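Local coordinates for protein AlyGC (Glaciecola chathamensis, PDB 5GKD) that probably cleaves alginate by beta-elimination, as a calcium-containing marine bacterial lyase of polysaccharide lyase family 6, at residues L68-D82 and L100-F114. Residues are numbered along the deposited sequence; the frame is centred on the assembly and turned at random.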
loop_
_atom_site.group_PDB
_atom_site.type_symbol
_atom_site.label_atom_id
_atom_site.label_comp_id
_atom_site.label_asym_id
_atom_site.label_seq_id
_atom_site.Cartn_x
_atom_site.Cartn_y
_atom_site.Cartn_z
ATOM N N LEU A 68 -32.755 0.373 -11.573
ATOM C CA LEU A 68 -34.174 0.375 -11.904
ATOM C C LEU A 68 -34.804 1.668 -11.407
ATOM O O LEU A 68 -34.501 2.123 -10.306
ATOM C CB LEU A 68 -34.907 -0.811 -11.270
ATOM C CG LEU A 68 -34.652 -2.204 -11.819
ATOM C CD1 LEU A 68 -33.327 -2.751 -11.292
ATOM C CD2 LEU A 68 -35.805 -3.164 -11.495
ATOM N N ALA A 69 -35.685 2.254 -12.213
ATOM C CA ALA A 69 -36.355 3.491 -11.815
ATOM C C ALA A 69 -37.746 3.533 -12.427
ATOM O O ALA A 69 -37.900 3.236 -13.613
ATOM C CB ALA A 69 -35.533 4.715 -12.243
ATOM N N GLY A 70 -38.751 3.894 -11.634
ATOM C CA GLY A 70 -40.122 3.848 -12.120
ATOM C C GLY A 70 -40.963 2.806 -11.410
ATOM O O GLY A 70 -40.861 2.662 -10.203
ATOM N N GLU A 71 -41.778 2.051 -12.128
ATOM C CA GLU A 71 -42.606 1.061 -11.459
ATOM C C GLU A 71 -43.019 -0.022 -12.440
ATOM O O GLU A 71 -43.005 0.174 -13.658
ATOM C CB GLU A 71 -43.849 1.701 -10.820
ATOM C CG GLU A 71 -44.594 2.652 -11.727
ATOM C CD GLU A 71 -45.904 3.127 -11.117
ATOM O OE1 GLU A 71 -46.059 3.035 -9.885
ATOM O OE2 GLU A 71 -46.798 3.560 -11.875
ATOM N N HIS A 72 -43.394 -1.176 -11.878
ATOM C CA HIS A 72 -43.846 -2.335 -12.644
ATOM C C HIS A 72 -42.807 -2.774 -13.677
ATOM O O HIS A 72 -43.114 -3.044 -14.837
ATOM C CB HIS A 72 -45.212 -2.053 -13.274
ATOM C CG HIS A 72 -46.277 -1.814 -12.247
ATOM N ND1 HIS A 72 -46.805 -2.828 -11.472
ATOM C CD2 HIS A 72 -46.862 -0.669 -11.818
ATOM C CE1 HIS A 72 -47.692 -2.321 -10.634
ATOM N NE2 HIS A 72 -47.741 -1.013 -10.818
ATOM N N LEU A 73 -41.564 -2.876 -13.231
ATOM C CA LEU A 73 -40.466 -3.358 -14.053
ATOM C C LEU A 73 -40.071 -4.763 -13.623
ATOM O O LEU A 73 -40.242 -5.145 -12.463
ATOM C CB LEU A 73 -39.248 -2.433 -13.939
ATOM C CG LEU A 73 -39.581 -0.945 -14.069
ATOM C CD1 LEU A 73 -38.352 -0.083 -13.776
ATOM C CD2 LEU A 73 -40.151 -0.626 -15.459
ATOM N N ILE A 74 -39.524 -5.519 -14.568
ATOM C CA ILE A 74 -38.932 -6.821 -14.301
ATOM C C ILE A 74 -37.588 -6.898 -15.018
ATOM O O ILE A 74 -37.492 -6.542 -16.192
ATOM C CB ILE A 74 -39.836 -7.966 -14.772
ATOM C CG1 ILE A 74 -41.233 -7.835 -14.161
ATOM C CG2 ILE A 74 -39.202 -9.294 -14.409
ATOM C CD1 ILE A 74 -42.171 -8.926 -14.622
ATOM N N VAL A 75 -36.554 -7.357 -14.318
ATOM C CA VAL A 75 -35.246 -7.615 -14.912
ATOM C C VAL A 75 -34.889 -9.075 -14.661
ATOM O O VAL A 75 -34.975 -9.543 -13.519
ATOM C CB VAL A 75 -34.162 -6.697 -14.328
ATOM C CG1 VAL A 75 -32.819 -7.021 -14.959
ATOM C CG2 VAL A 75 -34.506 -5.239 -14.533
ATOM N N SER A 76 -34.475 -9.794 -15.709
ATOM C CA SER A 76 -34.186 -11.214 -15.534
ATOM C C SER A 76 -33.154 -11.714 -16.535
ATOM O O SER A 76 -32.975 -11.156 -17.618
ATOM C CB SER A 76 -35.450 -12.066 -15.651
ATOM O OG SER A 76 -35.946 -12.063 -16.969
ATOM N N GLY A 77 -32.486 -12.795 -16.154
ATOM C CA GLY A 77 -31.653 -13.528 -17.092
ATOM C C GLY A 77 -30.355 -12.857 -17.464
ATOM O O GLY A 77 -29.966 -12.889 -18.637
ATOM N N LEU A 78 -29.675 -12.244 -16.496
ATOM C CA LEU A 78 -28.385 -11.602 -16.711
ATOM C C LEU A 78 -27.347 -12.211 -15.777
ATOM O O LEU A 78 -27.673 -12.699 -14.689
ATOM C CB LEU A 78 -28.465 -10.081 -16.458
ATOM C CG LEU A 78 -29.606 -9.305 -17.130
ATOM C CD1 LEU A 78 -29.607 -7.847 -16.695
ATOM C CD2 LEU A 78 -29.496 -9.442 -18.649
ATOM N N VAL A 79 -26.093 -12.155 -16.202
ATOM C CA VAL A 79 -24.952 -12.592 -15.408
ATOM C C VAL A 79 -23.966 -11.431 -15.328
ATOM O O VAL A 79 -23.458 -10.977 -16.363
ATOM C CB VAL A 79 -24.264 -13.826 -16.008
ATOM C CG1 VAL A 79 -23.055 -14.228 -15.149
ATOM C CG2 VAL A 79 -25.244 -14.992 -16.136
ATOM N N PHE A 80 -23.697 -10.949 -14.111
ATOM C CA PHE A 80 -22.586 -10.035 -13.874
ATOM C C PHE A 80 -21.375 -10.854 -13.440
ATOM O O PHE A 80 -21.448 -11.617 -12.473
ATOM C CB PHE A 80 -22.907 -8.978 -12.815
ATOM C CG PHE A 80 -24.047 -8.066 -13.165
ATOM C CD1 PHE A 80 -25.368 -8.503 -13.060
ATOM C CD2 PHE A 80 -23.812 -6.768 -13.555
ATOM C CE1 PHE A 80 -26.426 -7.669 -13.391
ATOM C CE2 PHE A 80 -24.863 -5.922 -13.875
ATOM C CZ PHE A 80 -26.167 -6.372 -13.789
ATOM N N LYS A 81 -20.269 -10.694 -14.160
ATOM C CA LYS A 81 -19.017 -11.381 -13.871
ATOM C C LYS A 81 -17.906 -10.603 -14.554
ATOM O O LYS A 81 -18.166 -9.721 -15.373
ATOM C CB LYS A 81 -19.046 -12.835 -14.359
ATOM C CG LYS A 81 -18.950 -12.962 -15.876
ATOM C CD LYS A 81 -18.836 -14.416 -16.312
ATOM C CE LYS A 81 -18.409 -14.498 -17.765
ATOM N NZ LYS A 81 -18.329 -15.901 -18.274
ATOM N N ASP A 82 -16.664 -10.956 -14.223
ATOM C CA ASP A 82 -15.464 -10.354 -14.825
ATOM C C ASP A 82 -15.522 -8.833 -14.783
ATOM O O ASP A 82 -15.311 -8.159 -15.789
ATOM C CB ASP A 82 -15.259 -10.833 -16.263
ATOM C CG ASP A 82 -15.094 -12.337 -16.369
ATOM O OD1 ASP A 82 -14.610 -12.971 -15.413
ATOM O OD2 ASP A 82 -15.446 -12.887 -17.423
ATOM N N LEU A 100 -36.918 6.619 -7.485
ATOM C CA LEU A 100 -36.848 5.251 -6.985
ATOM C C LEU A 100 -37.607 4.300 -7.904
ATOM O O LEU A 100 -38.339 4.709 -8.803
ATOM C CB LEU A 100 -37.439 5.156 -5.569
ATOM C CG LEU A 100 -36.733 5.623 -4.286
ATOM C CD1 LEU A 100 -35.522 6.488 -4.542
ATOM C CD2 LEU A 100 -37.725 6.309 -3.364
ATOM N N ALA A 101 -37.432 3.009 -7.660
ATOM C CA ALA A 101 -38.259 1.980 -8.262
ATOM C C ALA A 101 -39.193 1.397 -7.207
ATOM O O ALA A 101 -38.790 1.192 -6.059
ATOM C CB ALA A 101 -37.411 0.863 -8.867
ATOM N N SER A 102 -40.436 1.145 -7.605
ATOM C CA SER A 102 -41.428 0.467 -6.789
ATOM C C SER A 102 -42.116 -0.598 -7.635
ATOM O O SER A 102 -42.081 -0.552 -8.861
ATOM C CB SER A 102 -42.473 1.458 -6.227
ATOM O OG SER A 102 -41.964 2.184 -5.119
ATOM N N HIS A 103 -42.747 -1.561 -6.971
ATOM C CA HIS A 103 -43.511 -2.618 -7.654
ATOM C C HIS A 103 -42.697 -3.289 -8.751
ATOM O O HIS A 103 -43.211 -3.596 -9.821
ATOM C CB HIS A 103 -44.809 -2.072 -8.240
ATOM C CG HIS A 103 -45.729 -1.508 -7.210
ATOM N ND1 HIS A 103 -45.821 -0.157 -6.956
ATOM C CD2 HIS A 103 -46.593 -2.115 -6.366
ATOM C CE1 HIS A 103 -46.690 0.043 -5.985
ATOM N NE2 HIS A 103 -47.174 -1.128 -5.613
ATOM N N SER A 104 -41.418 -3.519 -8.485
ATOM C CA SER A 104 -40.495 -3.990 -9.503
ATOM C C SER A 104 -39.774 -5.231 -9.007
ATOM O O SER A 104 -39.690 -5.497 -7.808
ATOM C CB SER A 104 -39.496 -2.896 -9.877
ATOM O OG SER A 104 -40.188 -1.813 -10.458
ATOM N N ARG A 105 -39.249 -6.000 -9.942
ATOM C CA ARG A 105 -38.762 -7.330 -9.617
ATOM C C ARG A 105 -37.446 -7.597 -10.331
ATOM O O ARG A 105 -37.312 -7.309 -11.523
ATOM C CB ARG A 105 -39.810 -8.368 -10.003
ATOM C CG ARG A 105 -39.405 -9.788 -9.761
ATOM C CD ARG A 105 -40.512 -10.734 -10.186
ATOM N NE ARG A 105 -40.170 -12.122 -9.933
ATOM C CZ ARG A 105 -40.860 -13.153 -10.403
ATOM N NH1 ARG A 105 -40.491 -14.395 -10.120
ATOM N NH2 ARG A 105 -41.941 -12.931 -11.137
ATOM N N VAL A 106 -36.471 -8.119 -9.596
ATOM C CA VAL A 106 -35.241 -8.637 -10.178
ATOM C C VAL A 106 -35.212 -10.124 -9.876
ATOM O O VAL A 106 -35.214 -10.518 -8.707
ATOM C CB VAL A 106 -33.992 -7.941 -9.614
ATOM C CG1 VAL A 106 -32.719 -8.617 -10.129
ATOM C CG2 VAL A 106 -34.000 -6.467 -9.936
ATOM N N THR A 107 -35.196 -10.947 -10.916
ATOM C CA THR A 107 -35.309 -12.387 -10.754
ATOM C C THR A 107 -34.368 -13.078 -11.730
ATOM O O THR A 107 -34.165 -12.607 -12.846
ATOM C CB THR A 107 -36.756 -12.880 -10.959
ATOM O OG1 THR A 107 -36.833 -14.299 -10.761
ATOM C CG2 THR A 107 -37.272 -12.526 -12.369
ATOM N N GLN A 108 -33.755 -14.166 -11.281
ATOM C CA GLN A 108 -32.909 -14.973 -12.141
ATOM C C GLN A 108 -31.747 -14.159 -12.701
ATOM O O GLN A 108 -31.441 -14.208 -13.893
ATOM C CB GLN A 108 -33.728 -15.615 -13.270
ATOM C CG GLN A 108 -34.818 -16.576 -12.785
ATOM C CD GLN A 108 -35.301 -17.506 -13.886
ATOM O OE1 GLN A 108 -34.499 -18.123 -14.560
ATOM N NE2 GLN A 108 -36.609 -17.604 -14.064
ATOM N N VAL A 109 -31.087 -13.401 -11.838
ATOM C CA VAL A 109 -29.817 -12.835 -12.250
ATOM C C VAL A 109 -28.714 -13.304 -11.312
ATOM O O VAL A 109 -28.906 -13.504 -10.106
ATOM C CB VAL A 109 -29.819 -11.294 -12.408
ATOM C CG1 VAL A 109 -31.199 -10.714 -12.424
ATOM C CG2 VAL A 109 -28.874 -10.597 -11.454
ATOM N N VAL A 110 -27.548 -13.511 -11.913
ATOM C CA VAL A 110 -26.360 -14.021 -11.258
ATOM C C VAL A 110 -25.390 -12.864 -11.076
ATOM O O VAL A 110 -25.164 -12.086 -12.010
ATOM C CB VAL A 110 -25.707 -15.137 -12.093
ATOM C CG1 VAL A 110 -24.402 -15.571 -11.473
ATOM C CG2 VAL A 110 -26.651 -16.313 -12.292
ATOM N N ILE A 111 -24.800 -12.760 -9.894
ATOM C CA ILE A 111 -23.602 -11.962 -9.691
ATOM C C ILE A 111 -22.534 -12.894 -9.147
ATOM O O ILE A 111 -22.688 -13.448 -8.051
ATOM C CB ILE A 111 -23.833 -10.783 -8.740
ATOM C CG1 ILE A 111 -25.004 -9.923 -9.232
ATOM C CG2 ILE A 111 -22.527 -9.993 -8.602
ATOM C CD1 ILE A 111 -25.284 -8.693 -8.375
ATOM N N ASP A 112 -21.453 -13.062 -9.904
ATOM C CA ASP A 112 -20.450 -14.095 -9.647
ATOM C C ASP A 112 -19.081 -13.430 -9.570
ATOM O O ASP A 112 -18.494 -13.069 -10.598
ATOM C CB ASP A 112 -20.492 -15.156 -10.745
ATOM C CG ASP A 112 -19.531 -16.286 -10.503
ATOM O OD1 ASP A 112 -18.734 -16.213 -9.556
ATOM O OD2 ASP A 112 -19.561 -17.259 -11.275
ATOM N N ASN A 113 -18.587 -13.260 -8.351
ATOM C CA ASN A 113 -17.238 -12.764 -8.120
ATOM C C ASN A 113 -16.981 -11.443 -8.839
ATOM O O ASN A 113 -15.890 -11.192 -9.349
ATOM C CB ASN A 113 -16.203 -13.820 -8.518
ATOM C CG ASN A 113 -15.977 -14.820 -7.411
ATOM O OD1 ASN A 113 -15.160 -14.593 -6.524
ATOM N ND2 ASN A 113 -16.742 -15.905 -7.425
ATOM N N PHE A 114 -17.994 -10.583 -8.846
ATOM C CA PHE A 114 -17.968 -9.229 -9.408
ATOM C C PHE A 114 -17.390 -8.224 -8.411
ATOM O O PHE A 114 -17.997 -7.187 -8.118
ATOM C CB PHE A 114 -19.395 -8.854 -9.801
ATOM C CG PHE A 114 -19.506 -7.860 -10.909
ATOM C CD1 PHE A 114 -19.164 -8.211 -12.206
ATOM C CD2 PHE A 114 -20.040 -6.609 -10.675
ATOM C CE1 PHE A 114 -19.317 -7.309 -13.242
ATOM C CE2 PHE A 114 -20.206 -5.694 -11.707
ATOM C CZ PHE A 114 -19.830 -6.041 -12.995
HETATM O O HOH W 1 -45.935 -5.320 -11.163
HETATM O O HOH W 2 -42.830 -5.790 -11.622
HETATM O O HOH W 3 -16.089 -12.902 -12.068
#
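Strands 73-76 and 105-107 run parallel with axes 4.8 Å apart, and after a corner at Gly-77 and Gln-108 strands 78-81 and 109-112 pair the same way, Val-110 N bonding to Leu-78 O and Phe-80 N to Val-110 O. At the earlier bend, Ser-104 OG donates to Ser-102 O (2.8 Å), from above that carbonyl's plane, which fixes the hydroxyl, and accepts Leu-73 N at 3.3 Å, which ties the two turns together. With alanine in place of Ser-104, Leu-73 N is likely to lose its acceptor and Ser-102 O the hydroxyl that donates to it. Beside it His-72 and His-103 point the same way, their rings at 12° but slid apart, so that His-103 CB, rather than its ring, sits over the His-72 face. At the far end Phe-114, its CG anti to the backbone N (chi1 -153°), turns a face to Phe-80: CB of Phe-80 lies 3.9 Å from the ring centroid, and the two rings meet edge-to-face at 77°. Phe-80 CD1 also packs 4.1 Å from Ile-111 CG1, with Val-90 of strand 89-92 touching both residues inside the coil. Parallel strands stacked in register on successive coils, with corners at matching places, are characteristic of the right-handed parallel beta-helix of the pectate-lyase-like clan.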